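Local structure of beta-1,4-exocellulase (Thermobifida fusca, 4B4H) at residues Ala186-His189 / Gly190-Gly193; Val260-Leu263 / Ser264-Gln267; Leu269-Ala272 / Leu273-Lys276. The protein probably hydrolyses cellulose as a family 6 cellobiohydrolase, this chain being the catalytic domain of a longer protein that also carries a carbohydrate-binding module. All coordinates share one frame; numbering follows the deposited sequence.

Contact 1: Ala186-His189 / Gly190-Gly193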
ATOM      1  N   ALA A 186      -6.665   1.451  -1.646  1.00  6.78           N
ATOM      2  CA  ALA A 186      -7.255   2.714  -2.091  1.00  6.71           C
ATOM      3  C   ALA A 186      -6.174   3.709  -2.515  1.00  6.88           C
ATOM      4  O   ALA A 186      -6.294   4.935  -2.311  1.00  7.11           O
ATOM      5  CB  ALA A 186      -8.099   3.292  -0.958  1.00  6.50           C
ATOM      6  N   ALA A 187      -5.117   3.160  -3.109  1.00  6.93           N
ATOM      7  CA  ALA A 187      -4.009   3.960  -3.612  1.00  7.17           C
ATOM      8  C   ALA A 187      -3.509   4.938  -2.535  1.00  7.51           C
ATOM      9  O   ALA A 187      -3.358   4.579  -1.352  1.00  7.16           O
ATOM     10  CB  ALA A 187      -4.438   4.722  -4.869  1.00  7.06           C
ATOM     11  N   HIS A 188      -3.239   6.168  -2.957  1.00  7.88           N
ATOM     12  CA  HIS A 188      -2.772   7.237  -2.052  1.00  8.12           C
ATOM     13  C   HIS A 188      -3.155   8.582  -2.608  1.00  8.57           C
ATOM     14  O   HIS A 188      -3.622   8.682  -3.749  1.00  8.83           O
ATOM     15  CB  HIS A 188      -1.271   7.112  -1.759  1.00  8.47           C
ATOM     16  CG  HIS A 188      -0.388   7.355  -2.954  1.00  8.67           C
ATOM     17  ND1 HIS A 188       0.333   8.477  -3.095  1.00  9.26           N
ATOM     18  CD2 HIS A 188      -0.107   6.562  -4.067  1.00  9.03           C
ATOM     19  CE1 HIS A 188       1.032   8.423  -4.239  1.00  9.06           C
ATOM     20  NE2 HIS A 188       0.758   7.251  -4.838  1.00  9.14           N
ATOM     21  N   HIS A 189      -2.991   9.627  -1.802  1.00  8.74           N
ATOM     22  CA  HIS A 189      -3.575  10.923  -2.145  1.00  9.54           C
ATOM     23  C   HIS A 189      -2.927  11.522  -3.355  1.00 10.08           C
ATOM     24  O   HIS A 189      -3.591  12.218  -4.138  1.00  9.97           O
ATOM     25  CB  HIS A 189      -3.609  11.870  -0.938  1.00  9.54           C
ATOM     26  CG  HIS A 189      -2.322  12.615  -0.685  1.00  9.57           C
ATOM     27  ND1 HIS A 189      -1.357  12.154   0.140  1.00  9.80           N
ATOM     28  CD2 HIS A 189      -1.880  13.845  -1.153  1.00  9.73           C
ATOM     29  CE1 HIS A 189      -0.339  13.045   0.176  1.00  9.70           C
ATOM     30  NE2 HIS A 189      -0.667  14.077  -0.608  1.00  9.85           N
ATOM     31  N   GLY A 190      -1.639  11.242  -3.539  1.00 10.60           N
ATOM     32  CA  GLY A 190      -0.912  11.666  -4.731  1.00 10.90           C
ATOM     33  C   GLY A 190      -1.258  10.902  -5.998  1.00 11.43           C
ATOM     34  O   GLY A 190      -0.560  11.030  -6.994  1.00 12.19           O
ATOM     35  N   TRP A 191      -2.312  10.093  -5.960  1.00 11.36           N
ATOM     36  CA  TRP A 191      -2.809   9.401  -7.146  1.00 11.63           C
ATOM     37  C   TRP A 191      -4.245   9.761  -7.417  1.00 12.07           C
ATOM     38  O   TRP A 191      -4.589  10.155  -8.534  1.00 12.81           O
ATOM     39  CB  TRP A 191      -2.658   7.887  -6.977  1.00 11.48           C
ATOM     40  CG  TRP A 191      -2.994   7.020  -8.174  1.00 11.81           C
ATOM     41  CD1 TRP A 191      -3.651   7.369  -9.363  1.00 12.00           C
ATOM     42  CD2 TRP A 191      -2.744   5.586  -8.295  1.00 11.78           C
ATOM     43  NE1 TRP A 191      -3.782   6.281 -10.189  1.00 12.15           N
ATOM     44  CE2 TRP A 191      -3.261   5.179  -9.608  1.00 11.89           C
ATOM     45  CE3 TRP A 191      -2.149   4.634  -7.482  1.00 12.02           C
ATOM     46  CZ2 TRP A 191      -3.177   3.869 -10.053  1.00 11.82           C
ATOM     47  CZ3 TRP A 191      -2.067   3.320  -7.940  1.00 12.31           C
ATOM     48  CH2 TRP A 191      -2.577   2.945  -9.193  1.00 11.74           C
ATOM     49  N   ILE A 192      -5.098   9.658  -6.394  1.00 11.88           N
ATOM     50  CA  ILE A 192      -6.537   9.836  -6.604  1.00 11.70           C
ATOM     51  C   ILE A 192      -7.143  10.939  -5.728  1.00 11.68           C
ATOM     52  O   ILE A 192      -8.332  10.902  -5.382  1.00 11.94           O
ATOM     53  CB  ILE A 192      -7.314   8.499  -6.481  1.00 11.13           C
ATOM     54  CG1 ILE A 192      -7.276   7.965  -5.045  1.00 10.88           C
ATOM     55  CG2 ILE A 192      -6.784   7.471  -7.478  1.00 11.33           C
ATOM     56  CD1 ILE A 192      -8.310   6.902  -4.749  1.00 10.29           C
ATOM     57  N   GLY A 193      -6.328  11.937  -5.399  1.00 12.24           N
ATOM     58  CA  GLY A 193      -6.776  13.023  -4.537  1.00 12.48           C
ATOM     59  C   GLY A 193      -7.451  14.187  -5.248  1.00 12.34           C
ATOM     60  O   GLY A 193      -8.012  15.047  -4.587  1.00 12.45           O
TER
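The side chains of His188 and Trp191 cross at about a right angle in the first turn after strand 180-185. One face of the His188 imidazole looks onto the following turn: Trp191 N lies over the ring centre, 4.1 Å above the plane, and Trp191 CB lies over the same ring, 4.1 Å from His188 NE2. The indole presents its edge in return, with His188 CD2 near its plane. His188 CG sits between its own N and carbonyl carbon (chi1 67°), which folds the imidazole back over this turn, whereas Trp191 CG is anti to N (chi1 -174°) and sends the indole outward to Ala187. There Ala187 CB approaches CE3 of Trp191 obliquely at 3.5 Å. Ile192 reaches back along the same turn, its CD1 coming 3.7 Å from Ala186 O. The backbone carbonyl of His188, at the N-cap, holds the bend together by accepting twice: from Ile192 N at 3.2 Å, almost straight, and from Trp191 N at 2.9 Å, which stands well above the carbonyl plane. Beyond the turn, His188 ND1 bonds Ser230 OG, and Trp191 NE1 bonds Thr143 OG1. An alanine in place of His188 would probably leave Ser230 without this partner and open a gap over Trp191 CB. His188 and Trp191 are both predicted substrate-binding residues, and Trp191 also touches Asp136, the predicted proton donor; the turn is thus consistent with part of the wall of the substrate tunnel of a family 6 cellobiohydrolase, formed where a parallel strand gives way to its loop.

Contact 2: Val260-Leu263 / Ser264-Gln267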
ATOM      1  N   VAL A 260      -2.739  17.195   0.898  1.00 10.31           N
ATOM      2  CA  VAL A 260      -1.277  17.153   0.998  1.00 10.24           C
ATOM      3  C   VAL A 260      -0.757  15.976   1.852  1.00 10.07           C
ATOM      4  O   VAL A 260       0.451  15.828   2.056  1.00 10.27           O
ATOM      5  CB  VAL A 260      -0.701  18.472   1.579  1.00 10.21           C
ATOM      6  CG1 VAL A 260      -1.157  19.666   0.759  1.00 10.52           C
ATOM      7  CG2 VAL A 260      -1.098  18.659   3.043  1.00 10.07           C
ATOM      8  N   ASP A 261      -1.674  15.160   2.364  1.00 10.03           N
ATOM      9  CA  ASP A 261      -1.301  14.017   3.210  1.00 10.04           C
ATOM     10  C   ASP A 261      -2.358  12.912   3.198  1.00  9.25           C
ATOM     11  O   ASP A 261      -3.462  13.101   2.697  1.00  9.24           O
ATOM     12  CB  ASP A 261      -0.932  14.475   4.634  1.00 10.77           C
ATOM     13  CG  ASP A 261      -2.053  15.221   5.340  1.00 11.50           C
ATOM     14  OD1 ASP A 261      -3.239  14.844   5.206  1.00 12.10           O
ATOM     15  OD2 ASP A 261      -1.728  16.185   6.059  1.00 12.74           O
ATOM     16  N   GLU A 262      -2.013  11.761   3.767  1.00  8.70           N
ATOM     17  CA  GLU A 262      -2.866  10.575   3.703  1.00  8.27           C
ATOM     18  C   GLU A 262      -4.047  10.622   4.662  1.00  8.07           C
ATOM     19  O   GLU A 262      -5.133  10.126   4.348  1.00  8.04           O
ATOM     20  CB  GLU A 262      -2.041   9.310   3.965  1.00  8.05           C
ATOM     21  CG  GLU A 262      -1.085   8.934   2.841  1.00  7.92           C
ATOM     22  CD  GLU A 262      -1.817   8.657   1.540  1.00  7.96           C
ATOM     23  OE1 GLU A 262      -2.483   7.619   1.432  1.00  7.64           O
ATOM     24  OE2 GLU A 262      -1.762   9.500   0.623  1.00  7.65           O
ATOM     25  N   LEU A 263      -3.843  11.210   5.832  1.00  8.36           N
ATOM     26  CA  LEU A 263      -4.895  11.197   6.820  1.00  8.52           C
ATOM     27  C   LEU A 263      -6.109  12.011   6.376  1.00  8.52           C
ATOM     28  O   LEU A 263      -7.247  11.527   6.461  1.00  8.71           O
ATOM     29  CB  LEU A 263      -4.384  11.655   8.185  1.00  8.53           C
ATOM     30  CG  LEU A 263      -5.447  11.616   9.287  1.00  8.60           C
ATOM     31  CD1 LEU A 263      -5.963  10.217   9.562  1.00  8.43           C
ATOM     32  CD2 LEU A 263      -4.913  12.233  10.571  1.00  8.74           C
ATOM     33  N   SER A 264      -5.873  13.234   5.892  1.00  8.73           N
ATOM     34  CA  SER A 264      -6.967  14.048   5.380  1.00  9.11           C
ATOM     35  C   SER A 264      -7.714  13.282   4.303  1.00  8.97           C
ATOM     36  O   SER A 264      -8.937  13.262   4.276  1.00  9.39           O
ATOM     37  CB  SER A 264      -6.445  15.362   4.806  1.00  9.35           C
ATOM     38  OG  SER A 264      -5.516  15.121   3.764  1.00  9.89           O
ATOM     39  N   PHE A 265      -6.941  12.643   3.428  1.00  8.56           N
ATOM     40  CA  PHE A 265      -7.445  11.875   2.303  1.00  8.61           C
ATOM     41  C   PHE A 265      -8.350  10.706   2.719  1.00  8.47           C
ATOM     42  O   PHE A 265      -9.520  10.657   2.327  1.00  8.34           O
ATOM     43  CB  PHE A 265      -6.263  11.421   1.432  1.00  8.63           C
ATOM     44  CG  PHE A 265      -6.615  10.388   0.385  1.00  8.66           C
ATOM     45  CD1 PHE A 265      -7.444  10.701  -0.688  1.00  8.74           C
ATOM     46  CD2 PHE A 265      -6.105   9.097   0.481  1.00  8.63           C
ATOM     47  CE1 PHE A 265      -7.736   9.746  -1.653  1.00  8.98           C
ATOM     48  CE2 PHE A 265      -6.402   8.138  -0.470  1.00  8.85           C
ATOM     49  CZ  PHE A 265      -7.224   8.460  -1.534  1.00  8.91           C
ATOM     50  N   VAL A 266      -7.823   9.756   3.489  1.00  8.34           N
ATOM     51  CA  VAL A 266      -8.662   8.602   3.900  1.00  8.37           C
ATOM     52  C   VAL A 266      -9.898   8.995   4.728  1.00  8.64           C
ATOM     53  O   VAL A 266     -10.919   8.313   4.668  1.00  8.27           O
ATOM     54  CB  VAL A 266      -7.877   7.451   4.597  1.00  8.09           C
ATOM     55  CG1 VAL A 266      -6.782   6.932   3.673  1.00  7.99           C
ATOM     56  CG2 VAL A 266      -7.314   7.887   5.943  1.00  8.23           C
ATOM     57  N   GLN A 267      -9.818  10.098   5.467  1.00  9.18           N
ATOM     58  CA  GLN A 267     -10.999  10.546   6.217  1.00  9.64           C
ATOM     59  C   GLN A 267     -12.113  11.030   5.295  1.00  9.83           C
ATOM     60  O   GLN A 267     -13.271  10.658   5.477  1.00  9.67           O
ATOM     61  CB  GLN A 267     -10.657  11.571   7.292  1.00 10.12           C
ATOM     62  CG  GLN A 267      -9.920  10.969   8.476  1.00 10.41           C
ATOM     63  CD  GLN A 267      -9.545  12.016   9.505  1.00 10.54           C
ATOM     64  OE1 GLN A 267      -9.310  13.178   9.157  1.00 11.06           O
ATOM     65  NE2 GLN A 267      -9.507  11.625  10.767  1.00 11.15           N
TER
HETATM   66  O   HOH W   1      -4.831  17.634   3.406  1.00 13.97           O
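Ser264 turns back on Asp261, the N-cap residue of helix 262-276, and grips one carboxylate oxygen twice. Its backbone N gives the capping bond to Asp261 OD1 at 3.2 Å, nearly along the C-O direction, while its OG donates to the same oxygen at 2.7 Å from the other face of the carboxylate plane, on the anti side. With OG placed between its own N and carbonyl carbon (chi1 59°), the hydroxyl also faces a water, which donates to OG at 2.6 Å and accepts from Val260 N. The second carboxylate oxygen, Asp261 OD2, is held by Glu234 N, so the group is fixed from both ends. Phe265 comes next. Its CB lies 3.5 Å from Asp261 O, and its ring runs alongside the Glu262 side chain, pointing the same way, with ring and carboxylate planes 45° apart. The buried Glu262 carboxylate is satisfied by Ser224 OG and His189 N, donors that are likely to stabilise its negative charge. This is the start of the helix in a beta-alpha-beta crossover, in which the chain passes from strand 221-224 to the neighbouring parallel strand 283-287. Val266 begins the regular helical bonding: its N meets Glu262 O at 2.8 Å, very straight (174° at the hydrogen), and its side chain packs on Met284 and Ile286 of that second strand. Gln267 N repeats the pattern to Leu263 O at 3.1 Å. The Gln267 side chain leans across Leu263, with NE2 4.0 Å from Leu263 CD1, while the same NE2 donates to Pro344 O.

Contact 3: Leu269-Ala272 / Leu273-Lys276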
ATOM      1  N   LEU A 269     -12.296  10.179   2.037  1.00 10.95           N
ATOM      2  CA  LEU A 269     -12.656   8.991   1.269  1.00 11.19           C
ATOM      3  C   LEU A 269     -13.654   8.123   2.042  1.00 11.33           C
ATOM      4  O   LEU A 269     -14.641   7.653   1.465  1.00 11.28           O
ATOM      5  CB  LEU A 269     -11.401   8.203   0.876  1.00 11.16           C
ATOM      6  CG  LEU A 269     -11.503   7.047  -0.121  1.00 11.12           C
ATOM      7  CD1 LEU A 269     -11.703   7.531  -1.552  1.00 11.57           C
ATOM      8  CD2 LEU A 269     -10.259   6.181  -0.010  1.00 11.15           C
ATOM      9  N   ARG A 270     -13.412   7.960   3.350  1.00 11.71           N
ATOM     10  CA  ARG A 270     -14.272   7.147   4.218  1.00 12.05           C
ATOM     11  C   ARG A 270     -15.725   7.628   4.154  1.00 12.06           C
ATOM     12  O   ARG A 270     -16.646   6.821   3.995  1.00 11.59           O
ATOM     13  CB  ARG A 270     -13.764   7.149   5.663  1.00 12.50           C
ATOM     14  CG  ARG A 270     -14.514   6.168   6.541  1.00 13.26           C
ATOM     15  CD  ARG A 270     -14.177   6.343   8.008  1.00 13.98           C
ATOM     16  NE  ARG A 270     -15.009   5.453   8.810  1.00 14.73           N
ATOM     17  CZ  ARG A 270     -16.242   5.741   9.220  1.00 15.66           C
ATOM     18  NH1 ARG A 270     -16.795   6.909   8.918  1.00 16.42           N
ATOM     19  NH2 ARG A 270     -16.921   4.855   9.940  1.00 16.44           N
ATOM     20  N   GLN A 271     -15.908   8.943   4.250  1.00 12.25           N
ATOM     21  CA  GLN A 271     -17.228   9.570   4.135  1.00 12.37           C
ATOM     22  C   GLN A 271     -17.847   9.397   2.749  1.00 12.04           C
ATOM     23  O   GLN A 271     -19.010   9.027   2.632  1.00 11.48           O
ATOM     24  CB  GLN A 271     -17.185  11.049   4.556  1.00 13.70           C
ATOM     25  CG  GLN A 271     -17.043  11.288   6.060  1.00 14.75           C
ATOM     26  CD  GLN A 271     -17.819  10.291   6.911  1.00 15.50           C
ATOM     27  OE1 GLN A 271     -19.005  10.023   6.672  1.00 16.22           O
ATOM     28  NE2 GLN A 271     -17.147   9.726   7.905  1.00 15.88           N
ATOM     29  N   ALA A 272     -17.055   9.643   1.706  1.00 11.52           N
ATOM     30  CA  ALA A 272     -17.506   9.434   0.330  1.00 11.16           C
ATOM     31  C   ALA A 272     -17.995   8.005   0.110  1.00 10.90           C
ATOM     32  O   ALA A 272     -19.043   7.787  -0.500  1.00 10.78           O
ATOM     33  CB  ALA A 272     -16.411   9.783  -0.657  1.00 11.74           C
ATOM     34  N   LEU A 273     -17.260   7.033   0.651  1.00 10.42           N
ATOM     35  CA  LEU A 273     -17.577   5.626   0.418  1.00 10.22           C
ATOM     36  C   LEU A 273     -18.859   5.220   1.111  1.00 10.26           C
ATOM     37  O   LEU A 273     -19.653   4.464   0.562  1.00 10.10           O
ATOM     38  CB  LEU A 273     -16.418   4.724   0.844  1.00  9.93           C
ATOM     39  CG  LEU A 273     -15.168   4.861  -0.032  1.00  9.61           C
ATOM     40  CD1 LEU A 273     -13.933   4.525   0.795  1.00  9.77           C
ATOM     41  CD2 LEU A 273     -15.227   4.029  -1.316  1.00  9.99           C
ATOM     42  N   ILE A 274     -19.064   5.725   2.324  1.00 10.56           N
ATOM     43  CA  ILE A 274     -20.289   5.419   3.046  1.00 11.28           C
ATOM     44  C   ILE A 274     -21.493   5.997   2.302  1.00 11.62           C
ATOM     45  O   ILE A 274     -22.502   5.310   2.142  1.00 11.85           O
ATOM     46  CB  ILE A 274     -20.249   5.910   4.509  1.00 11.25           C
ATOM     47  CG1 ILE A 274     -19.071   5.265   5.250  1.00 11.44           C
ATOM     48  CG2 ILE A 274     -21.559   5.572   5.216  1.00 11.48           C
ATOM     49  CD1 ILE A 274     -18.960   5.676   6.704  1.00 11.38           C
ATOM     50  N   ALA A 275     -21.342   7.223   1.802  1.00 12.29           N
ATOM     51  CA  ALA A 275     -22.379   7.888   1.003  1.00 12.50           C
ATOM     52  C   ALA A 275     -22.731   7.094  -0.261  1.00 13.07           C
ATOM     53  O   ALA A 275     -23.906   6.962  -0.622  1.00 13.17           O
ATOM     54  CB  ALA A 275     -21.967   9.320   0.669  1.00 12.93           C
ATOM     55  N   LYS A 276     -21.707   6.555  -0.916  1.00 12.85           N
ATOM     56  CA  LYS A 276     -21.878   5.668  -2.068  1.00 13.35           C
ATOM     57  C   LYS A 276     -22.645   4.383  -1.731  1.00 13.27           C
ATOM     58  O   LYS A 276     -23.354   3.827  -2.589  1.00 13.48           O
ATOM     59  CB  LYS A 276     -20.506   5.339  -2.666  1.00 13.24           C
ATOM     60  CG  LYS A 276     -20.529   4.563  -3.976  1.00 13.43           C
ATOM     61  CD  LYS A 276     -21.124   5.358  -5.130  1.00 13.81           C
ATOM     62  CE  LYS A 276     -21.218   4.488  -6.377  1.00 13.93           C
ATOM     63  NZ  LYS A 276     -21.989   5.099  -7.504  1.00 14.35           N
TER
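Over one face of the Arg270 guanidinium lies the terminal methyl of Ile274, its CD1 3.3 Å from Arg270 NH1 and 3.7 Å from CZ. The polar edge of that group turns to other parts of the chain: NE donates to Ile282 O, and NH2 makes a weak bond to Ser280 O. This is i to i+4 packing in the last turns of helix 262-276, the helix of the crossover leading into parallel strand 283-287. An arginine chain extended from CG to NE, its CG anti to N (chi1 -172°), brings the flat group to the level of the isoleucine one turn on. The side chain of Asp281, a calcium ligand seen in a structure of this protein, though no calcium is bound to this chain here, comes within about 5 Å of that of Arg270, measured between nearest atoms. On the buried flank Leu269 and Leu273 also meet one turn apart, and Leu273 packs against Phe205 of helix 198-209. Near the helix end Lys276 N bonds Ala272 O at 3.0 Å, and Lys276 NZ forms a salt bridge with Asp203. The leucine pair closes through Leu269 CG and Leu273 CD1, 3.6 Å apart.

Contacts 2 and 3 share helix 262-276, one at its capped start and the other at its end, while contact 1 is a separate turn after strand 180-185 that packs against this helix. Contacts 1 and 2 are buried and meet directly: Glu262 OE2 lies 2.7 Å from His189 N, a probable hydrogen bond tying the helix start to the predicted substrate-binding turn. Contact 3 is only partly buried, and reaches contact 1 through apolar packing of Leu269 CD2 on Ala186 CB at 3.7 Å. The chemistry follows: aromatic rings and a doubly used carbonyl near the predicted substrate-binding site, buried carboxylates at the cap, and aliphatic packing with long charged side chains toward the periphery.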